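Local coordinates for L-amino acid deaminase (PDB 5HXW), which probably catalyses the oxidative deamination of L-amino acids with bound flavin-adenine dinucleotide, as a membrane-bound bacterial flavoenzyme, at residues A[299-309]-A[326-337]; A[207-215]-A[344-353]. One frame throughout, in Å; residues are numbered along the deposited sequence.

Contact 1 (A[299-309]-A[326-337]); sequences VIVAPVVKESF and VHISLNEQLINS. With 16A (cetyl-trimethyl-ammonium), chain I; 16A (cetyl-trimethyl-ammonium), chain J.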
loop_
_atom_site.group_PDB
_atom_site.type_symbol
_atom_site.label_atom_id
_atom_site.label_comp_id
_atom_site.label_asym_id
_atom_site.label_seq_id
_atom_site.Cartn_x
_atom_site.Cartn_y
_atom_site.Cartn_z
ATOM N N VAL A 299 13.459 9.802 -0.655
ATOM C CA VAL A 299 13.688 9.823 0.797
ATOM C C VAL A 299 12.473 9.375 1.624
ATOM O O VAL A 299 11.397 9.980 1.554
ATOM C CB VAL A 299 14.209 11.213 1.260
ATOM C CG1 VAL A 299 14.364 11.279 2.774
ATOM C CG2 VAL A 299 15.538 11.540 0.587
ATOM N N ILE A 300 12.672 8.302 2.391
ATOM C CA ILE A 300 11.703 7.807 3.375
ATOM C C ILE A 300 12.123 8.293 4.769
ATOM O O ILE A 300 13.267 8.097 5.185
ATOM C CB ILE A 300 11.592 6.253 3.360
ATOM C CG1 ILE A 300 11.346 5.699 1.938
ATOM C CG2 ILE A 300 10.552 5.750 4.361
ATOM C CD1 ILE A 300 9.989 5.991 1.320
ATOM N N VAL A 301 11.191 8.934 5.473
ATOM C CA VAL A 301 11.435 9.453 6.817
ATOM C C VAL A 301 10.836 8.497 7.851
ATOM O O VAL A 301 9.627 8.269 7.861
ATOM C CB VAL A 301 10.884 10.899 6.979
ATOM C CG1 VAL A 301 10.853 11.330 8.438
ATOM C CG2 VAL A 301 11.715 11.885 6.173
ATOM N N ALA A 302 11.691 7.928 8.700
ATOM C CA ALA A 302 11.238 7.104 9.822
ATOM C C ALA A 302 11.280 7.898 11.135
ATOM O O ALA A 302 12.372 8.172 11.659
ATOM C CB ALA A 302 12.051 5.816 9.926
ATOM N N PRO A 303 10.095 8.290 11.660
ATOM C CA PRO A 303 10.067 9.010 12.939
ATOM C C PRO A 303 10.356 8.085 14.118
ATOM O O PRO A 303 10.001 6.904 14.081
ATOM C CB PRO A 303 8.638 9.551 13.019
ATOM C CG PRO A 303 7.826 8.626 12.177
ATOM C CD PRO A 303 8.738 8.095 11.106
ATOM N N VAL A 304 11.010 8.629 15.141
ATOM C CA VAL A 304 11.288 7.903 16.377
ATOM C C VAL A 304 9.984 7.768 17.165
ATOM O O VAL A 304 9.341 8.770 17.480
ATOM C CB VAL A 304 12.373 8.612 17.228
ATOM C CG1 VAL A 304 12.657 7.846 18.515
ATOM C CG2 VAL A 304 13.660 8.780 16.433
ATOM N N VAL A 305 9.592 6.524 17.439
ATOM C CA VAL A 305 8.464 6.212 18.329
ATOM C C VAL A 305 8.951 5.411 19.545
ATOM O O VAL A 305 10.148 5.119 19.652
ATOM C CB VAL A 305 7.302 5.488 17.593
ATOM C CG1 VAL A 305 6.575 6.449 16.659
ATOM C CG2 VAL A 305 7.786 4.245 16.849
ATOM N N LYS A 306 8.038 5.069 20.460
ATOM C CA LYS A 306 8.385 4.287 21.656
ATOM C C LYS A 306 8.872 2.883 21.276
ATOM O O LYS A 306 9.760 2.332 21.927
ATOM C CB LYS A 306 7.220 4.241 22.666
ATOM C CG LYS A 306 6.046 3.339 22.295
ATOM C CD LYS A 306 4.867 3.498 23.237
ATOM C CE LYS A 306 3.655 2.777 22.672
ATOM N NZ LYS A 306 2.370 3.236 23.265
ATOM N N GLU A 307 8.304 2.347 20.195
ATOM C CA GLU A 307 8.632 1.025 19.666
ATOM C C GLU A 307 10.050 0.930 19.105
ATOM O O GLU A 307 10.611 -0.170 19.029
ATOM C CB GLU A 307 7.624 0.621 18.591
ATOM C CG GLU A 307 6.263 0.194 19.121
ATOM C CD GLU A 307 5.263 1.332 19.309
ATOM O OE1 GLU A 307 5.564 2.504 18.976
ATOM O OE2 GLU A 307 4.147 1.042 19.794
ATOM N N SER A 308 10.619 2.078 18.722
ATOM C CA SER A 308 11.988 2.161 18.197
ATOM C C SER A 308 13.015 1.641 19.197
ATOM O O SER A 308 13.998 1.015 18.811
ATOM C CB SER A 308 12.345 3.597 17.819
ATOM O OG SER A 308 11.297 4.219 17.100
ATOM N N PHE A 309 12.777 1.910 20.478
ATOM C CA PHE A 309 13.680 1.499 21.548
ATOM C C PHE A 309 13.590 0.001 21.871
ATOM O O PHE A 309 14.526 -0.564 22.436
ATOM C CB PHE A 309 13.431 2.337 22.808
ATOM C CG PHE A 309 13.632 3.816 22.609
ATOM C CD1 PHE A 309 14.908 4.378 22.680
ATOM C CD2 PHE A 309 12.542 4.656 22.362
ATOM C CE1 PHE A 309 15.095 5.747 22.500
ATOM C CE2 PHE A 309 12.722 6.024 22.181
ATOM C CZ PHE A 309 14.000 6.570 22.251
ATOM N N VAL A 326 16.446 6.017 3.994
ATOM C CA VAL A 326 15.776 6.224 5.286
ATOM C C VAL A 326 16.532 7.202 6.190
ATOM O O VAL A 326 17.696 6.979 6.530
ATOM C CB VAL A 326 15.413 4.894 6.002
ATOM C CG1 VAL A 326 14.985 5.128 7.446
ATOM C CG2 VAL A 326 14.283 4.200 5.261
ATOM N N HIS A 327 15.849 8.295 6.541
ATOM C CA HIS A 327 16.314 9.243 7.552
ATOM C C HIS A 327 15.572 9.042 8.868
ATOM O O HIS A 327 14.337 8.962 8.893
ATOM C CB HIS A 327 16.147 10.695 7.085
ATOM C CG HIS A 327 17.207 11.154 6.131
ATOM N ND1 HIS A 327 16.911 11.808 4.955
ATOM C CD2 HIS A 327 18.557 11.057 6.177
ATOM C CE1 HIS A 327 18.032 12.092 4.316
ATOM N NE2 HIS A 327 19.045 11.646 5.036
ATOM N N ILE A 328 16.344 8.946 9.949
ATOM C CA ILE A 328 15.812 8.918 11.309
ATOM C C ILE A 328 15.452 10.356 11.680
ATOM O O ILE A 328 16.268 11.272 11.519
ATOM C CB ILE A 328 16.830 8.307 12.319
ATOM C CG1 ILE A 328 17.244 6.869 11.925
ATOM C CG2 ILE A 328 16.330 8.388 13.762
ATOM C CD1 ILE A 328 16.126 5.845 11.801
ATOM N N SER A 329 14.226 10.543 12.159
ATOM C CA SER A 329 13.711 11.869 12.479
ATOM C C SER A 329 13.074 11.918 13.860
ATOM O O SER A 329 12.367 10.993 14.265
ATOM C CB SER A 329 12.705 12.305 11.416
ATOM O OG SER A 329 12.171 13.583 11.697
ATOM N N LEU A 330 13.339 13.007 14.576
ATOM C CA LEU A 330 12.690 13.268 15.854
ATOM C C LEU A 330 11.657 14.373 15.693
ATOM O O LEU A 330 11.993 15.502 15.329
ATOM C CB LEU A 330 13.712 13.628 16.942
ATOM C CG LEU A 330 13.158 13.848 18.359
ATOM C CD1 LEU A 330 12.846 12.531 19.053
ATOM C CD2 LEU A 330 14.123 14.670 19.195
ATOM N N ASN A 331 10.400 14.027 15.960
ATOM C CA ASN A 331 9.283 14.966 15.883
ATOM C C ASN A 331 8.182 14.640 16.899
ATOM O O ASN A 331 8.434 13.958 17.894
ATOM C CB ASN A 331 8.740 15.053 14.448
ATOM C CG ASN A 331 8.224 13.725 13.935
ATOM O OD1 ASN A 331 7.481 13.029 14.618
ATOM N ND2 ASN A 331 8.612 13.371 12.721
ATOM N N GLU A 332 6.968 15.115 16.626
ATOM C CA GLU A 332 5.823 14.970 17.531
ATOM C C GLU A 332 5.283 13.540 17.658
ATOM O O GLU A 332 4.486 13.256 18.558
ATOM C CB GLU A 332 4.704 15.969 17.169
ATOM C CG GLU A 332 4.075 15.810 15.787
ATOM C CD GLU A 332 4.823 16.550 14.689
ATOM O OE1 GLU A 332 5.263 17.704 14.916
ATOM O OE2 GLU A 332 4.958 15.976 13.586
ATOM N N GLN A 333 5.728 12.650 16.768
ATOM C CA GLN A 333 5.328 11.236 16.793
ATOM C C GLN A 333 5.782 10.503 18.054
ATOM O O GLN A 333 5.056 9.645 18.554
ATOM C CB GLN A 333 5.800 10.486 15.540
ATOM C CG GLN A 333 5.186 10.973 14.230
ATOM C CD GLN A 333 3.689 10.762 14.165
ATOM O OE1 GLN A 333 2.910 11.643 14.538
ATOM N NE2 GLN A 333 3.278 9.585 13.709
ATOM N N LEU A 334 6.967 10.850 18.561
ATOM C CA LEU A 334 7.469 10.292 19.815
ATOM C C LEU A 334 6.528 10.598 20.982
ATOM O O LEU A 334 6.150 9.693 21.732
ATOM C CB LEU A 334 8.898 10.779 20.122
ATOM C CG LEU A 334 9.602 10.156 21.338
ATOM C CD1 LEU A 334 9.982 8.701 21.097
ATOM C CD2 LEU A 334 10.827 10.962 21.719
ATOM N N ILE A 335 6.151 11.871 21.104
ATOM C CA ILE A 335 5.241 12.336 22.147
ATOM C C ILE A 335 3.857 11.681 22.009
ATOM O O ILE A 335 3.295 11.221 23.004
ATOM C CB ILE A 335 5.161 13.887 22.186
ATOM C CG1 ILE A 335 6.556 14.527 22.388
ATOM C CG2 ILE A 335 4.170 14.366 23.240
ATOM C CD1 ILE A 335 7.264 14.224 23.701
ATOM N N ASN A 336 3.338 11.620 20.779
ATOM C CA ASN A 336 2.087 10.910 20.481
ATOM C C ASN A 336 2.155 9.422 20.836
ATOM O O ASN A 336 1.189 8.867 21.372
ATOM C CB ASN A 336 1.685 11.070 19.006
ATOM C CG ASN A 336 1.335 12.506 18.627
ATOM O OD1 ASN A 336 1.018 13.342 19.473
ATOM N ND2 ASN A 336 1.385 12.790 17.331
ATOM N N SER A 337 3.301 8.802 20.544
ATOM C CA SER A 337 3.558 7.388 20.829
ATOM C C SER A 337 3.470 7.067 22.317
ATOM O O SER A 337 2.849 6.071 22.698
ATOM C CB SER A 337 4.928 6.976 20.292
ATOM O OG SER A 337 5.053 5.570 20.248
HETATM C C1 16A I . 19.532 10.794 24.871
HETATM C C2 16A I . 18.703 9.834 25.699
HETATM C C3 16A I . 17.575 10.553 26.427
HETATM C C4 16A I . 16.646 9.543 27.088
HETATM C C5 16A I . 15.202 10.030 27.083
HETATM C C6 16A I . 14.303 9.132 26.219
HETATM C C7 16A I . 12.816 9.398 26.477
HETATM C C8 16A I . 12.271 10.570 25.656
HETATM C C9 16A I . 11.984 11.784 26.550
HETATM C C10 16A I . 11.129 12.828 25.835
HETATM C C11 16A I . 11.978 13.806 25.018
HETATM C C12 16A I . 11.099 14.835 24.316
HETATM C C13 16A I . 11.271 14.787 22.800
HETATM C C14 16A I . 10.301 15.761 22.139
HETATM C C15 16A I . 10.351 15.674 20.616
HETATM C C16 16A I . 9.115 16.334 19.980
HETATM N N1 16A I . 9.337 17.529 19.119
HETATM C C17 16A I . 9.619 18.699 19.952
HETATM C C18 16A I . 10.442 17.367 18.157
HETATM C C19 16A I . 8.118 17.856 18.364
HETATM C C1 16A J . 17.333 2.471 14.840
HETATM C C2 16A J . 15.886 2.623 14.429
HETATM C C3 16A J . 15.674 2.143 12.998
HETATM C C4 16A J . 14.262 2.465 12.522
HETATM C C5 16A J . 14.193 2.517 11.002
HETATM C C6 16A J . 12.826 2.057 10.513
HETATM C C7 16A J . 12.816 1.875 9.000
HETATM C C8 16A J . 11.435 2.172 8.431
HETATM C C9 16A J . 11.144 1.274 7.237
HETATM C C10 16A J . 11.038 2.085 5.950
HETATM C C11 16A J . 11.655 1.343 4.771
HETATM C C12 16A J . 10.575 0.766 3.862
HETATM C C13 16A J . 10.663 1.340 2.453
HETATM C C14 16A J . 9.391 1.037 1.667
HETATM C C15 16A J . 8.955 2.240 0.837
HETATM C C16 16A J . 8.276 1.785 -0.464
HETATM N N1 16A J . 7.230 2.676 -1.029
HETATM C C17 16A J . 6.817 2.112 -2.320
HETATM C C18 16A J . 6.025 2.738 -0.191
HETATM C C19 16A J . 7.721 4.040 -1.289
HETATM O O HOH W 1 9.686 11.409 16.208
#
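The Phe309 ring receives Leu334 at its edge: Leu334 CD1 lies 4.0 Å from Phe309 CE2, close to the ring plane, and the carbonyl oxygen of Lys306 also lies in that plane. At the far end of the contact Val299 CG1, held anti to its own nitrogen (chi1 176°), reaches the imidazole of His327 obliquely, 3.4 Å from ND1. Between these rings, strands 300-303 and 326-329 pair in parallel, with bonds such as Ala302 N to His327 O at 2.8 Å. One face of the pair, made by Ile300, Ala302, Val326 and Ile328, packs against the chain of one cetyl-trimethyl-ammonium; a second detergent lies against Leu330, Asn331, Glu332, Leu334 and Ile335. Asn331 caps helix 332-337, its OD1 accepting Gln333 N in the carbonyl plane at 2.8 Å. Ser337 fastens the turn after the first strand: its OG accepts Lys306 N at 3.0 Å, nearly straight (168°), while the extended Lys306 chain brings NZ to Ser337 O. Strand 326-329 adds to the large mixed sheet beside 293-303, the two joined through helix 308-311 in a beta-alpha-beta unit; Tyr260 of strand 257-266, the neighbour on the other side, touches both Pro303 and Gln333. Helix 332-339 follows after a two-residue link.

Contact 2 (A[207-215]-A[344-353]); sequences QCAARGLET and WNLDEVSPFE. With FAD (flavin-adenine dinucleotide), chain G.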
loop_
_atom_site.group_PDB
_atom_site.type_symbol
_atom_site.label_atom_id
_atom_site.label_comp_id
_atom_site.label_asym_id
_atom_site.label_seq_id
_atom_site.Cartn_x
_atom_site.Cartn_y
_atom_site.Cartn_z
ATOM N N GLN A 207 -16.923 6.562 9.824
ATOM C CA GLN A 207 -16.866 7.290 11.116
ATOM C C GLN A 207 -17.195 6.380 12.316
ATOM O O GLN A 207 -17.803 6.806 13.305
ATOM C CB GLN A 207 -17.740 8.568 11.106
ATOM C CG GLN A 207 -17.460 9.565 9.980
ATOM C CD GLN A 207 -16.024 10.077 9.942
ATOM O OE1 GLN A 207 -15.430 10.401 10.975
ATOM N NE2 GLN A 207 -15.464 10.162 8.738
ATOM N N CYS A 208 -16.752 5.128 12.213
ATOM C CA CYS A 208 -17.153 4.056 13.111
ATOM C C CYS A 208 -15.938 3.175 13.417
ATOM O O CYS A 208 -15.664 2.194 12.715
ATOM C CB CYS A 208 -18.297 3.265 12.461
ATOM S SG CYS A 208 -18.896 1.822 13.361
ATOM N N ALA A 209 -15.209 3.553 14.466
ATOM C CA ALA A 209 -13.956 2.900 14.855
ATOM C C ALA A 209 -14.197 1.573 15.563
ATOM O O ALA A 209 -15.065 1.480 16.429
ATOM C CB ALA A 209 -13.137 3.826 15.745
ATOM N N ALA A 210 -13.425 0.554 15.191
ATOM C CA ALA A 210 -13.412 -0.718 15.909
ATOM C C ALA A 210 -12.398 -0.657 17.051
ATOM O O ALA A 210 -11.189 -0.564 16.821
ATOM C CB ALA A 210 -13.106 -1.872 14.967
ATOM N N ARG A 211 -12.906 -0.694 18.279
ATOM C CA ARG A 211 -12.077 -0.627 19.485
ATOM C C ARG A 211 -11.360 -1.953 19.753
ATOM O O ARG A 211 -10.184 -1.972 20.132
ATOM C CB ARG A 211 -12.928 -0.214 20.689
ATOM C CG ARG A 211 -13.508 1.185 20.567
ATOM C CD ARG A 211 -14.553 1.453 21.630
ATOM N NE ARG A 211 -14.913 2.870 21.683
ATOM C CZ ARG A 211 -15.945 3.375 22.354
ATOM N NH1 ARG A 211 -16.764 2.591 23.049
ATOM N NH2 ARG A 211 -16.161 4.684 22.324
ATOM N N GLY A 212 -12.080 -3.050 19.538
ATOM C CA GLY A 212 -11.564 -4.398 19.751
ATOM C C GLY A 212 -12.652 -5.438 19.590
ATOM O O GLY A 212 -13.693 -5.177 18.975
ATOM N N LEU A 213 -12.413 -6.617 20.149
ATOM C CA LEU A 213 -13.357 -7.725 20.026
ATOM C C LEU A 213 -13.600 -8.484 21.331
ATOM O O LEU A 213 -12.724 -8.549 22.196
ATOM C CB LEU A 213 -12.945 -8.679 18.888
ATOM C CG LEU A 213 -11.497 -9.132 18.682
ATOM C CD1 LEU A 213 -11.131 -10.310 19.574
ATOM C CD2 LEU A 213 -11.308 -9.503 17.224
ATOM N N GLU A 214 -14.808 -9.037 21.450
ATOM C CA GLU A 214 -15.198 -9.902 22.567
ATOM C C GLU A 214 -14.901 -11.360 22.209
ATOM O O GLU A 214 -15.184 -11.802 21.089
ATOM C CB GLU A 214 -16.691 -9.747 22.881
ATOM C CG GLU A 214 -17.165 -8.331 23.184
ATOM C CD GLU A 214 -17.123 -7.975 24.657
ATOM O OE1 GLU A 214 -16.700 -6.844 24.973
ATOM O OE2 GLU A 214 -17.520 -8.811 25.500
ATOM N N THR A 215 -14.336 -12.097 23.165
ATOM C CA THR A 215 -14.015 -13.517 22.971
ATOM C C THR A 215 -14.470 -14.401 24.143
ATOM O O THR A 215 -14.294 -14.042 25.311
ATOM C CB THR A 215 -12.517 -13.743 22.616
ATOM O OG1 THR A 215 -12.272 -15.138 22.396
ATOM C CG2 THR A 215 -11.565 -13.212 23.708
ATOM N N TRP A 344 -6.931 -0.470 26.540
ATOM C CA TRP A 344 -8.150 0.292 26.793
ATOM C C TRP A 344 -9.367 -0.625 26.859
ATOM O O TRP A 344 -9.421 -1.661 26.185
ATOM C CB TRP A 344 -8.357 1.377 25.729
ATOM C CG TRP A 344 -8.410 0.851 24.319
ATOM C CD1 TRP A 344 -9.528 0.490 23.618
ATOM C CD2 TRP A 344 -7.297 0.624 23.442
ATOM N NE1 TRP A 344 -9.182 0.054 22.364
ATOM C CE2 TRP A 344 -7.821 0.126 22.225
ATOM C CE3 TRP A 344 -5.907 0.794 23.565
ATOM C CZ2 TRP A 344 -7.005 -0.205 21.132
ATOM C CZ3 TRP A 344 -5.091 0.462 22.476
ATOM C CH2 TRP A 344 -5.648 -0.029 21.275
ATOM N N ASN A 345 -10.331 -0.234 27.690
ATOM C CA ASN A 345 -11.612 -0.921 27.797
ATOM C C ASN A 345 -12.478 -0.626 26.580
ATOM O O ASN A 345 -12.422 0.473 26.020
ATOM C CB ASN A 345 -12.325 -0.510 29.082
ATOM C CG ASN A 345 -11.558 -0.911 30.328
ATOM O OD1 ASN A 345 -11.438 -2.097 30.645
ATOM N ND2 ASN A 345 -11.037 0.080 31.046
ATOM N N LEU A 346 -13.278 -1.611 26.176
ATOM C CA LEU A 346 -14.069 -1.515 24.946
ATOM C C LEU A 346 -15.300 -0.604 25.070
ATOM O O LEU A 346 -15.953 -0.294 24.070
ATOM C CB LEU A 346 -14.443 -2.914 24.423
ATOM C CG LEU A 346 -13.329 -3.955 24.197
ATOM C CD1 LEU A 346 -13.910 -5.270 23.698
ATOM C CD2 LEU A 346 -12.242 -3.470 23.248
ATOM N N ASP A 347 -15.597 -0.172 26.294
ATOM C CA ASP A 347 -16.684 0.772 26.557
ATOM C C ASP A 347 -16.192 2.225 26.667
ATOM O O ASP A 347 -16.991 3.137 26.909
ATOM C CB ASP A 347 -17.469 0.357 27.811
ATOM C CG ASP A 347 -16.610 0.328 29.069
ATOM O OD1 ASP A 347 -15.629 -0.446 29.112
ATOM O OD2 ASP A 347 -16.927 1.074 30.021
ATOM N N GLU A 348 -14.886 2.431 26.486
ATOM C CA GLU A 348 -14.292 3.773 26.533
ATOM C C GLU A 348 -13.566 4.173 25.237
ATOM O O GLU A 348 -13.320 3.330 24.364
ATOM C CB GLU A 348 -13.396 3.950 27.773
ATOM C CG GLU A 348 -12.123 3.109 27.806
ATOM C CD GLU A 348 -11.266 3.361 29.037
ATOM O OE1 GLU A 348 -10.043 3.555 28.865
ATOM O OE2 GLU A 348 -11.805 3.366 30.172
ATOM N N VAL A 349 -13.234 5.463 25.140
ATOM C CA VAL A 349 -12.655 6.081 23.941
ATOM C C VAL A 349 -11.263 5.516 23.620
ATOM O O VAL A 349 -10.321 5.658 24.405
ATOM C CB VAL A 349 -12.645 7.631 24.058
ATOM C CG1 VAL A 349 -11.920 8.284 22.887
ATOM C CG2 VAL A 349 -14.068 8.170 24.157
ATOM N N SER A 350 -11.170 4.866 22.458
ATOM C CA SER A 350 -9.945 4.218 21.979
ATOM C C SER A 350 -9.035 5.229 21.275
ATOM O O SER A 350 -9.512 6.297 20.879
ATOM C CB SER A 350 -10.300 3.064 21.033
ATOM O OG SER A 350 -10.969 3.529 19.876
ATOM N N PRO A 351 -7.726 4.902 21.106
ATOM C CA PRO A 351 -6.822 5.807 20.380
ATOM C C PRO A 351 -7.219 6.032 18.917
ATOM O O PRO A 351 -6.846 7.054 18.336
ATOM C CB PRO A 351 -5.471 5.093 20.449
ATOM C CG PRO A 351 -5.576 4.181 21.617
ATOM C CD PRO A 351 -6.998 3.722 21.611
ATOM N N PHE A 352 -7.972 5.087 18.347
ATOM C CA PHE A 352 -8.529 5.205 16.993
ATOM C C PHE A 352 -9.565 6.326 16.884
ATOM O O PHE A 352 -9.862 6.792 15.782
ATOM C CB PHE A 352 -9.157 3.881 16.540
ATOM C CG PHE A 352 -8.286 2.678 16.757
ATOM C CD1 PHE A 352 -7.091 2.517 16.047
ATOM C CD2 PHE A 352 -8.664 1.690 17.666
ATOM C CE1 PHE A 352 -6.289 1.399 16.251
ATOM C CE2 PHE A 352 -7.870 0.569 17.864
ATOM C CZ PHE A 352 -6.681 0.426 17.160
ATOM N N GLU A 353 -10.124 6.729 18.026
ATOM C CA GLU A 353 -11.033 7.872 18.112
ATOM C C GLU A 353 -10.261 9.128 18.526
ATOM O O GLU A 353 -10.523 10.224 18.018
ATOM C CB GLU A 353 -12.163 7.593 19.109
ATOM C CG GLU A 353 -13.033 6.388 18.774
ATOM C CD GLU A 353 -13.721 5.805 19.996
ATOM O OE1 GLU A 353 -13.317 4.703 20.425
ATOM O OE2 GLU A 353 -14.652 6.446 20.532
HETATM P PA FAD G . -4.924 1.824 4.441
HETATM O O1A FAD G . -4.322 2.909 5.298
HETATM O O2A FAD G . -5.196 2.117 2.997
HETATM O O5B FAD G . -6.293 1.337 5.119
HETATM C C5B FAD G . -6.391 1.141 6.523
HETATM C C4B FAD G . -7.704 1.739 6.984
HETATM O O4B FAD G . -8.097 1.152 8.221
HETATM C C3B FAD G . -7.587 3.236 7.221
HETATM O O3B FAD G . -8.545 3.874 6.373
HETATM C C2B FAD G . -7.915 3.422 8.695
HETATM O O2B FAD G . -8.705 4.586 8.938
HETATM C C1B FAD G . -8.690 2.163 9.033
HETATM N N9A FAD G . -8.619 1.753 10.454
HETATM C C8A FAD G . -7.499 1.567 11.183
HETATM N N7A FAD G . -7.794 1.176 12.444
HETATM C C5A FAD G . -9.133 1.106 12.534
HETATM C C6A FAD G . -10.112 0.754 13.589
HETATM N N6A FAD G . -9.679 0.394 14.816
HETATM N N1A FAD G . -11.434 0.797 13.280
HETATM C C2A FAD G . -11.868 1.148 12.050
HETATM N N3A FAD G . -11.032 1.484 11.041
HETATM C C4A FAD G . -9.680 1.478 11.217
HETATM N N1 FAD G . 1.780 0.849 -3.189
HETATM C C2 FAD G . 1.979 0.462 -4.474
HETATM O O2 FAD G . 1.574 -0.668 -4.814
HETATM N N3 FAD G . 2.601 1.251 -5.374
HETATM C C4 FAD G . 3.062 2.479 -5.063
HETATM O O4 FAD G . 3.631 3.187 -5.929
HETATM C C4X FAD G . 2.875 2.979 -3.669
HETATM N N5 FAD G . 3.304 4.198 -3.260
HETATM C C5X FAD G . 3.130 4.623 -1.978
HETATM C C6 FAD G . 3.579 5.888 -1.580
HETATM C C7 FAD G . 3.389 6.335 -0.270
HETATM C C7M FAD G . 3.888 7.704 0.123
HETATM C C8 FAD G . 2.696 5.445 0.714
HETATM C C8M FAD G . 2.441 5.837 2.143
HETATM C C9 FAD G . 2.253 4.194 0.317
HETATM C C9A FAD G . 2.439 3.742 -0.986
HETATM N N10 FAD G . 1.968 2.466 -1.392
HETATM C C10 FAD G . 2.187 2.057 -2.727
HETATM C "C1'" FAD G . 1.324 1.565 -0.426
HETATM C "C2'" FAD G . -0.184 1.501 -0.368
HETATM O "O2'" FAD G . -0.715 2.817 -0.202
HETATM C "C3'" FAD G . -0.537 0.671 0.865
HETATM O "O3'" FAD G . 0.339 -0.469 1.015
HETATM C "C4'" FAD G . -1.995 0.221 0.860
HETATM O "O4'" FAD G . -2.886 1.349 0.768
HETATM C "C5'" FAD G . -2.278 -0.549 2.138
HETATM O "O5'" FAD G . -3.682 -0.665 2.284
HETATM P P FAD G . -4.338 -0.859 3.729
HETATM O O1P FAD G . -5.812 -1.018 3.489
HETATM O O2P FAD G . -3.593 -1.949 4.449
HETATM O O3P FAD G . -4.005 0.508 4.518
#
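Trp344 opens the contact by donating NE1 to Arg211 O at 3.2 Å, a bent bond (143°) that comes from above the carbonyl plane. A type I turn from Asn345 to Glu348 follows. Within it, Leu346 spreads its two methyls along the strand: CD2 rests 3.7 Å from Gly212 CA, and CD1 slides past Glu214 in the opposite direction. Its backbone oxygen also accepts Arg211 NH1, again from above the carbonyl plane and at 3.2 Å. The end of the turn brings Glu348 O over the guanidinium face, 3.1 Å above the plane and toward the rim, and Val349 N lies farther out over the same face. Ser350 occupies the N-cap of the short helix; its CB and OG pack on Arg211 CG, and both its N and OG donate to Glu353 OE1. Phe352 lays one ring face under the adenine amino group, with FAD N6A over the ring centre, while its CB touches Ala209 CB. Glu353 completes the run. Arg211, extended from CG to NE, forms a side-on, two-pronged salt bridge with it, NE to OE1 at 2.7 Å and almost straight (175°), NH2 to OE2 at 2.9 Å, with the two flat groups turned only 24° from each other. Three donors thus converge on OE1, which fixes the carboxylate and would be expected to favour its ionised form. Arg211 and Gly212 both face Val224, a classic beta bulge. Just before it, Ala210 binds the adenine through its backbone, its N donating to N1A at 2.8 Å and its O accepting from N6A. Such recognition of the adenine edge by main-chain atoms, with its amino group set against a phenylalanine face, marks this as the adenine end of the FAD site in a Rossmann-type flavoprotein oxidoreductase.

How the contacts relate
Followed from the N terminus, the chain first lays down 207-215, which leads into strand 210-216, an outermost strand of a small antiparallel sheet beside the adenine of FAD. It then completes that sheet, passes strand 235-237 of the six-stranded sheet and helix 243-248, and enters the large mixed sheet to reach 299-309. After sixteen intervening residues it returns at 326-337 to close contact 1, a short local loop. Helix 332-339 leads on to 344-353, where contact 2 closes a far longer loop of 128 residues. Contact 1 is therefore nested inside contact 2, their centres about 25 Å apart. One builds the detergent-lined sheet region; the other ties the small sheet to helix 351-354.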